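Long-range contacts in apical membrane antigen AMA1 (Toxoplasma gondii ME49, PDB 4YIV), which plays an essential part in host cell invasion by Toxoplasma gondii, as a microneme protein of the moving junction formed between parasite and host membranes: residues 43-48 / 154-159; 252-257 / 316-321. All coordinates share one frame; numbering follows the deposited sequence.

Interaction 1: 43-48 / 154-159. With CO (cobalt (II) ion), chain G.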
loop_
_atom_site.group_PDB
_atom_site.type_symbol
_atom_site.label_atom_id
_atom_site.label_comp_id
_atom_site.label_asym_id
_atom_site.label_seq_id
_atom_site.Cartn_x
_atom_site.Cartn_y
_atom_site.Cartn_z
ATOM N N GLN A 43 6.148 -7.172 12.627
ATOM C CA GLN A 43 7.267 -7.335 13.572
ATOM C C GLN A 43 6.894 -6.990 15.008
ATOM O O GLN A 43 5.788 -6.522 15.304
ATOM C CB GLN A 43 8.478 -6.464 13.133
ATOM C CG GLN A 43 9.313 -7.153 12.045
ATOM C CD GLN A 43 10.255 -6.262 11.223
ATOM O OE1 GLN A 43 10.794 -6.723 10.221
ATOM N NE2 GLN A 43 10.450 -5.010 11.624
ATOM N N ASP A 44 7.856 -7.184 15.907
ATOM C CA ASP A 44 7.666 -6.857 17.310
ATOM C C ASP A 44 8.975 -6.331 17.841
ATOM O O ASP A 44 10.023 -6.913 17.556
ATOM C CB ASP A 44 7.235 -8.077 18.128
ATOM C CG ASP A 44 6.011 -8.763 17.551
ATOM O OD1 ASP A 44 6.191 -9.599 16.643
ATOM O OD2 ASP A 44 4.895 -8.429 18.009
ATOM N N LYS A 45 8.927 -5.259 18.614
ATOM C CA LYS A 45 10.145 -4.669 19.150
ATOM C C LYS A 45 9.881 -4.219 20.562
ATOM O O LYS A 45 8.763 -3.851 20.899
ATOM C CB LYS A 45 10.615 -3.489 18.308
ATOM C CG LYS A 45 10.946 -3.842 16.864
ATOM C CD LYS A 45 12.226 -4.637 16.796
ATOM C CE LYS A 45 12.526 -5.154 15.419
ATOM N NZ LYS A 45 12.452 -4.123 14.394
ATOM N N GLU A 46 10.920 -4.266 21.383
ATOM C CA GLU A 46 10.837 -3.921 22.796
ATOM C C GLU A 46 11.105 -2.455 23.126
ATOM O O GLU A 46 12.109 -1.878 22.701
ATOM C CB GLU A 46 11.832 -4.818 23.544
ATOM C CG GLU A 46 11.660 -4.777 25.036
ATOM C CD GLU A 46 12.723 -5.587 25.738
ATOM O OE1 GLU A 46 12.995 -6.731 25.285
ATOM O OE2 GLU A 46 13.305 -5.062 26.713
ATOM N N VAL A 47 10.176 -1.854 23.856
ATOM C CA VAL A 47 10.346 -0.544 24.468
ATOM C C VAL A 47 9.937 -0.612 25.934
ATOM O O VAL A 47 8.823 -1.048 26.225
ATOM C CB VAL A 47 9.483 0.511 23.771
ATOM C CG1 VAL A 47 9.753 1.908 24.322
ATOM C CG2 VAL A 47 9.713 0.456 22.252
ATOM N N ASP A 48 10.787 -0.148 26.855
ATOM C CA ASP A 48 10.419 -0.162 28.292
ATOM C C ASP A 48 10.035 -1.566 28.749
ATOM O O ASP A 48 9.098 -1.746 29.540
ATOM C CB ASP A 48 9.242 0.756 28.579
ATOM C CG ASP A 48 9.489 2.197 28.162
ATOM O OD1 ASP A 48 10.563 2.740 28.488
ATOM O OD2 ASP A 48 8.581 2.804 27.552
ATOM N N LYS A 154 14.986 -0.267 19.228
ATOM C CA LYS A 154 14.900 -0.734 17.852
ATOM C C LYS A 154 13.476 -0.640 17.259
ATOM O O LYS A 154 13.229 -1.170 16.171
ATOM C CB LYS A 154 15.392 -2.164 17.763
ATOM C CG LYS A 154 16.879 -2.319 18.177
ATOM C CD LYS A 154 17.538 -3.517 17.507
ATOM C CE LYS A 154 18.939 -3.773 18.058
ATOM N NZ LYS A 154 19.584 -4.937 17.371
ATOM N N TYR A 155 12.566 0.045 17.959
ATOM C CA TYR A 155 11.192 0.222 17.469
ATOM C C TYR A 155 11.203 1.403 16.511
ATOM O O TYR A 155 11.656 2.486 16.885
ATOM C CB TYR A 155 10.199 0.500 18.606
ATOM C CG TYR A 155 8.758 0.396 18.122
ATOM C CD1 TYR A 155 8.166 1.428 17.390
ATOM C CD2 TYR A 155 8.025 -0.761 18.326
ATOM C CE1 TYR A 155 6.869 1.320 16.918
ATOM C CE2 TYR A 155 6.732 -0.881 17.858
ATOM C CZ TYR A 155 6.166 0.169 17.132
ATOM O OH TYR A 155 4.894 0.096 16.620
ATOM N N ARG A 156 10.703 1.207 15.299
ATOM C CA ARG A 156 10.607 2.294 14.337
ATOM C C ARG A 156 9.142 2.584 13.969
ATOM O O ARG A 156 8.372 1.671 13.633
ATOM C CB ARG A 156 11.418 1.954 13.082
ATOM C CG ARG A 156 12.871 1.796 13.335
ATOM C CD ARG A 156 13.546 1.316 12.078
ATOM N NE ARG A 156 14.997 1.327 12.194
ATOM C CZ ARG A 156 15.735 0.351 12.723
ATOM N NH1 ARG A 156 15.169 -0.762 13.212
ATOM N NH2 ARG A 156 17.052 0.494 12.755
ATOM N N TYR A 157 8.758 3.854 14.058
ATOM C CA TYR A 157 7.399 4.268 13.744
ATOM C C TYR A 157 7.135 4.246 12.251
ATOM O O TYR A 157 8.059 4.510 11.453
ATOM C CB TYR A 157 7.141 5.686 14.248
ATOM C CG TYR A 157 7.402 5.881 15.701
ATOM C CD1 TYR A 157 6.539 5.362 16.677
ATOM C CD2 TYR A 157 8.501 6.608 16.106
ATOM C CE1 TYR A 157 6.806 5.567 18.025
ATOM C CE2 TYR A 157 8.766 6.824 17.426
ATOM C CZ TYR A 157 7.923 6.310 18.390
ATOM O OH TYR A 157 8.226 6.550 19.722
ATOM N N PRO A 158 5.873 3.974 11.863
ATOM C CA PRO A 158 5.490 4.107 10.459
ATOM C C PRO A 158 5.394 5.584 10.049
ATOM O O PRO A 158 5.468 6.496 10.897
ATOM C CB PRO A 158 4.148 3.375 10.396
ATOM C CG PRO A 158 3.544 3.624 11.762
ATOM C CD PRO A 158 4.726 3.569 12.710
ATOM N N PHE A 159 5.304 5.828 8.751
ATOM C CA PHE A 159 5.278 7.190 8.252
ATOM C C PHE A 159 4.101 7.395 7.318
ATOM O O PHE A 159 3.561 6.442 6.765
ATOM C CB PHE A 159 6.593 7.559 7.485
ATOM C CG PHE A 159 6.744 6.850 6.178
ATOM C CD1 PHE A 159 7.344 5.611 6.123
ATOM C CD2 PHE A 159 6.261 7.407 4.994
ATOM C CE1 PHE A 159 7.476 4.924 4.928
ATOM C CE2 PHE A 159 6.391 6.721 3.781
ATOM C CZ PHE A 159 7.014 5.461 3.758
HETATM CO CO CO G . 4.058 -10.312 16.194
HETATM O O HOH W 1 3.690 -8.271 15.065
HETATM O O HOH W 2 14.028 -2.277 21.025
#

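Interaction 2: 252-257 / 316-321. With NAG (2-acetamido-2-deoxy-beta-D-glucopyranose), chain B.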
loop_
_atom_site.group_PDB
_atom_site.type_symbol
_atom_site.label_atom_id
_atom_site.label_comp_id
_atom_site.label_asym_id
_atom_site.label_seq_id
_atom_site.Cartn_x
_atom_site.Cartn_y
_atom_site.Cartn_z
ATOM N N LEU A 252 -10.571 -18.466 -12.851
ATOM C CA LEU A 252 -10.174 -19.260 -11.700
ATOM C C LEU A 252 -11.373 -19.414 -10.776
ATOM O O LEU A 252 -12.213 -18.516 -10.667
ATOM C CB LEU A 252 -8.983 -18.624 -10.964
ATOM C CG LEU A 252 -7.754 -18.273 -11.813
ATOM C CD1 LEU A 252 -6.698 -17.633 -10.921
ATOM C CD2 LEU A 252 -7.186 -19.490 -12.553
ATOM N N THR A 253 -11.460 -20.553 -10.098
ATOM C CA THR A 253 -12.641 -20.853 -9.282
ATOM C C THR A 253 -12.730 -20.023 -8.006
ATOM O O THR A 253 -13.824 -19.661 -7.571
ATOM C CB THR A 253 -12.679 -22.359 -8.905
ATOM O OG1 THR A 253 -12.720 -23.134 -10.107
ATOM C CG2 THR A 253 -13.923 -22.693 -8.081
ATOM N N ASP A 254 -11.594 -19.707 -7.396
ATOM C CA ASP A 254 -11.620 -18.977 -6.131
ATOM C C ASP A 254 -11.591 -17.451 -6.333
ATOM O O ASP A 254 -11.426 -16.694 -5.380
ATOM C CB ASP A 254 -10.454 -19.411 -5.246
ATOM C CG ASP A 254 -9.100 -19.089 -5.857
ATOM O OD1 ASP A 254 -8.987 -19.063 -7.107
ATOM O OD2 ASP A 254 -8.143 -18.863 -5.082
ATOM N N THR A 255 -11.761 -16.992 -7.565
ATOM C CA THR A 255 -11.892 -15.556 -7.787
ATOM C C THR A 255 -13.248 -15.007 -7.355
ATOM O O THR A 255 -14.292 -15.582 -7.611
ATOM C CB THR A 255 -11.638 -15.219 -9.280
ATOM O OG1 THR A 255 -10.292 -15.605 -9.586
ATOM C CG2 THR A 255 -11.825 -13.719 -9.531
ATOM N N VAL A 256 -13.218 -13.886 -6.648
ATOM C CA VAL A 256 -14.396 -13.165 -6.311
ATOM C C VAL A 256 -14.646 -12.169 -7.438
ATOM O O VAL A 256 -13.776 -11.343 -7.746
ATOM C CB VAL A 256 -14.241 -12.425 -4.939
ATOM C CG1 VAL A 256 -15.461 -11.589 -4.625
ATOM C CG2 VAL A 256 -13.975 -13.435 -3.810
ATOM N N ILE A 257 -15.845 -12.199 -8.008
ATOM C CA ILE A 257 -16.250 -11.212 -9.019
ATOM C C ILE A 257 -17.428 -10.396 -8.521
ATOM O O ILE A 257 -18.440 -10.963 -8.146
ATOM C CB ILE A 257 -16.636 -11.903 -10.366
ATOM C CG1 ILE A 257 -15.442 -12.667 -10.936
ATOM C CG2 ILE A 257 -17.177 -10.870 -11.375
ATOM C CD1 ILE A 257 -15.752 -13.504 -12.144
ATOM N N SER A 316 -8.501 -11.644 -6.466
ATOM C CA SER A 316 -7.821 -12.926 -6.235
ATOM C C SER A 316 -6.647 -12.769 -5.274
ATOM O O SER A 316 -6.097 -11.669 -5.152
ATOM C CB SER A 316 -7.334 -13.486 -7.567
ATOM O OG SER A 316 -6.546 -14.630 -7.370
ATOM N N ASP A 317 -6.266 -13.851 -4.584
ATOM C CA ASP A 317 -5.053 -13.883 -3.776
ATOM C C ASP A 317 -3.899 -14.545 -4.518
ATOM O O ASP A 317 -2.825 -14.748 -3.953
ATOM C CB ASP A 317 -5.292 -14.594 -2.435
ATOM C CG ASP A 317 -5.704 -16.064 -2.594
ATOM O OD1 ASP A 317 -5.757 -16.556 -3.739
ATOM O OD2 ASP A 317 -5.961 -16.732 -1.556
ATOM N N GLN A 318 -4.117 -14.874 -5.787
ATOM C CA GLN A 318 -3.054 -15.454 -6.617
ATOM C C GLN A 318 -2.107 -14.390 -7.182
ATOM O O GLN A 318 -2.519 -13.519 -7.965
ATOM C CB GLN A 318 -3.678 -16.259 -7.766
ATOM C CG GLN A 318 -4.486 -17.482 -7.308
ATOM C CD GLN A 318 -3.601 -18.578 -6.718
ATOM O OE1 GLN A 318 -3.839 -19.043 -5.601
ATOM N NE2 GLN A 318 -2.570 -18.995 -7.472
ATOM N N VAL A 319 -0.852 -14.441 -6.759
ATOM C CA VAL A 319 0.166 -13.540 -7.284
ATOM C C VAL A 319 0.209 -13.704 -8.804
ATOM O O VAL A 319 0.340 -14.822 -9.308
ATOM C CB VAL A 319 1.536 -13.824 -6.668
ATOM C CG1 VAL A 319 2.621 -12.983 -7.337
ATOM C CG2 VAL A 319 1.509 -13.543 -5.174
ATOM N N PRO A 320 0.066 -12.601 -9.552
ATOM C CA PRO A 320 0.100 -12.796 -11.005
ATOM C C PRO A 320 1.494 -13.190 -11.538
ATOM O O PRO A 320 2.549 -12.750 -11.048
ATOM C CB PRO A 320 -0.340 -11.428 -11.550
ATOM C CG PRO A 320 -0.085 -10.475 -10.492
ATOM C CD PRO A 320 -0.206 -11.201 -9.181
ATOM N N ASP A 321 1.493 -14.056 -12.548
ATOM C CA ASP A 321 2.749 -14.412 -13.203
ATOM C C ASP A 321 2.606 -14.306 -14.715
ATOM O O ASP A 321 3.520 -14.655 -15.454
ATOM C CB ASP A 321 3.234 -15.815 -12.763
ATOM C CG ASP A 321 2.328 -16.945 -13.208
ATOM O OD1 ASP A 321 1.408 -16.742 -14.032
ATOM O OD2 ASP A 321 2.556 -18.065 -12.711
HETATM C C1 NAG B . 5.984 -14.901 -5.032
HETATM C C2 NAG B . 6.135 -16.201 -5.817
HETATM C C3 NAG B . 6.155 -17.409 -4.892
HETATM C C4 NAG B . 7.194 -17.205 -3.801
HETATM C C5 NAG B . 6.940 -15.889 -3.078
HETATM C C6 NAG B . 7.982 -15.657 -1.990
HETATM C C7 NAG B . 5.096 -15.717 -7.956
HETATM C C8 NAG B . 3.853 -15.826 -8.788
HETATM N N2 NAG B . 5.055 -16.330 -6.776
HETATM O O3 NAG B . 6.472 -18.585 -5.644
HETATM O O4 NAG B . 7.127 -18.288 -2.866
HETATM O O5 NAG B . 6.972 -14.803 -4.004
HETATM O O6 NAG B . 9.265 -15.455 -2.593
HETATM O O7 NAG B . 6.082 -15.107 -8.337
HETATM O O HOH W 3 -8.315 -16.509 -7.834
HETATM O O HOH W 4 -8.527 -15.975 -4.593
#

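Interaction 1: 43-48 / 154-159
Lys45 and Val47, on the first strand of the antiparallel hairpin 43-47/50-54, pack against Lys154 and Tyr155 in the loop that leads into strand 159-162 of a PAN-like domain. The apolar part centres on Tyr155. Lys45 CB meets its ring obliquely, 3.8 Å from CD2, and Val47 CG2 lies 3.7 Å from Tyr155 CB, the two side chains at about a right angle. With Tyr155 CG anti to its backbone N (chi1 -168°), the ring is carried across the hairpin toward strand 50-54, and its hydroxyl bonds to Arg53 O and Ser174 OG.

The charged part follows the Lys45 chain. Bent at chi2 and chi4, it passes over the Lys154 carbonyl, with NZ 3.5 Å from Lys154 O. NZ stands 4.5 Å from Arg156 NH1, near the guanidinium plane; this like-charge approach is probably eased by Glu54, whose OE1 forms a salt bridge with Lys45 while OE2 takes the Arg156 backbone N-H. Arg156 NE bonds to Phe141 O and NH1 to Tyr216 OH.

A water bridges the two backbones, donating to Glu46 O and accepting from Lys154 N at 2.9 Å. On the strand's other side Asp44 turns away from the loop to bind cobalt together with His292. OD1 is the closer oxygen, 2.3 Å from the metal, and a cobalt-bound water lies 2.7 Å from Gln43 O, to which it can donate.

Interaction 2: 252-257 / 316-321
The carboxylates of Asp254 and Asp317 meet tip to tip, OD2 of Asp254 3.6 Å from OD1 of Asp317, with their planes 61° apart. They meet where a type I beta turn, Leu252 to Thr255, feeds edge strand 256-259 of a five-stranded antiparallel sheet, and where neighbouring strand 311-316 ends in an ST turn. Two like charges this close should repel, and nearby waters probably ease this in part. One water donates to Asp254 OD1 and to Thr255 OG1 and also bonds to Ser316 OG, 2.6 Å away. A second accepts from Asp317 N at 3.1 Å and can donate to Asp254 O and, weakly, to Asp254 OD2, having more acceptors around it than protons. Thr255 OG1 has a further partner in Tyr249 O.

The ST turn is fixed by Ser316, whose OG, anti to its backbone N (chi1 173°), accepts from Gln318 N at 2.9 Å and 165°. Direct apolar contact is slight: Leu252 CD1 rests 4.2 Å from Gln318 CG, beside Val240 of strand 236-242. Farther along the loop, Val319 CG1 lies 3.4 Å from the acetyl methyl C8 of the N-acetylglucosamine, a glycan probably carried by Asn28.

In the fold
From the N terminus the chain first forms hairpin 43-47/50-54, then runs through helix 132-141 before residues 154-159 return to it; interaction 1 thus closes a loop of 105 residues and ties the hairpin to the entry of strand 159-162, central in its sheet. Interaction 2 closes a later loop of 58 residues, joining the turn before edge strand 256-259 to the loop after its neighbour 311-316, in a second five-stranded sheet of the same strand order, 1-5-3-4-2. The two are in series, nearest atoms about 19 Å apart. The second loop contains unmodelled residues 283-289, probably in the replacement for the deleted DII loop, and His292, which meets segment 43-48 at the cobalt.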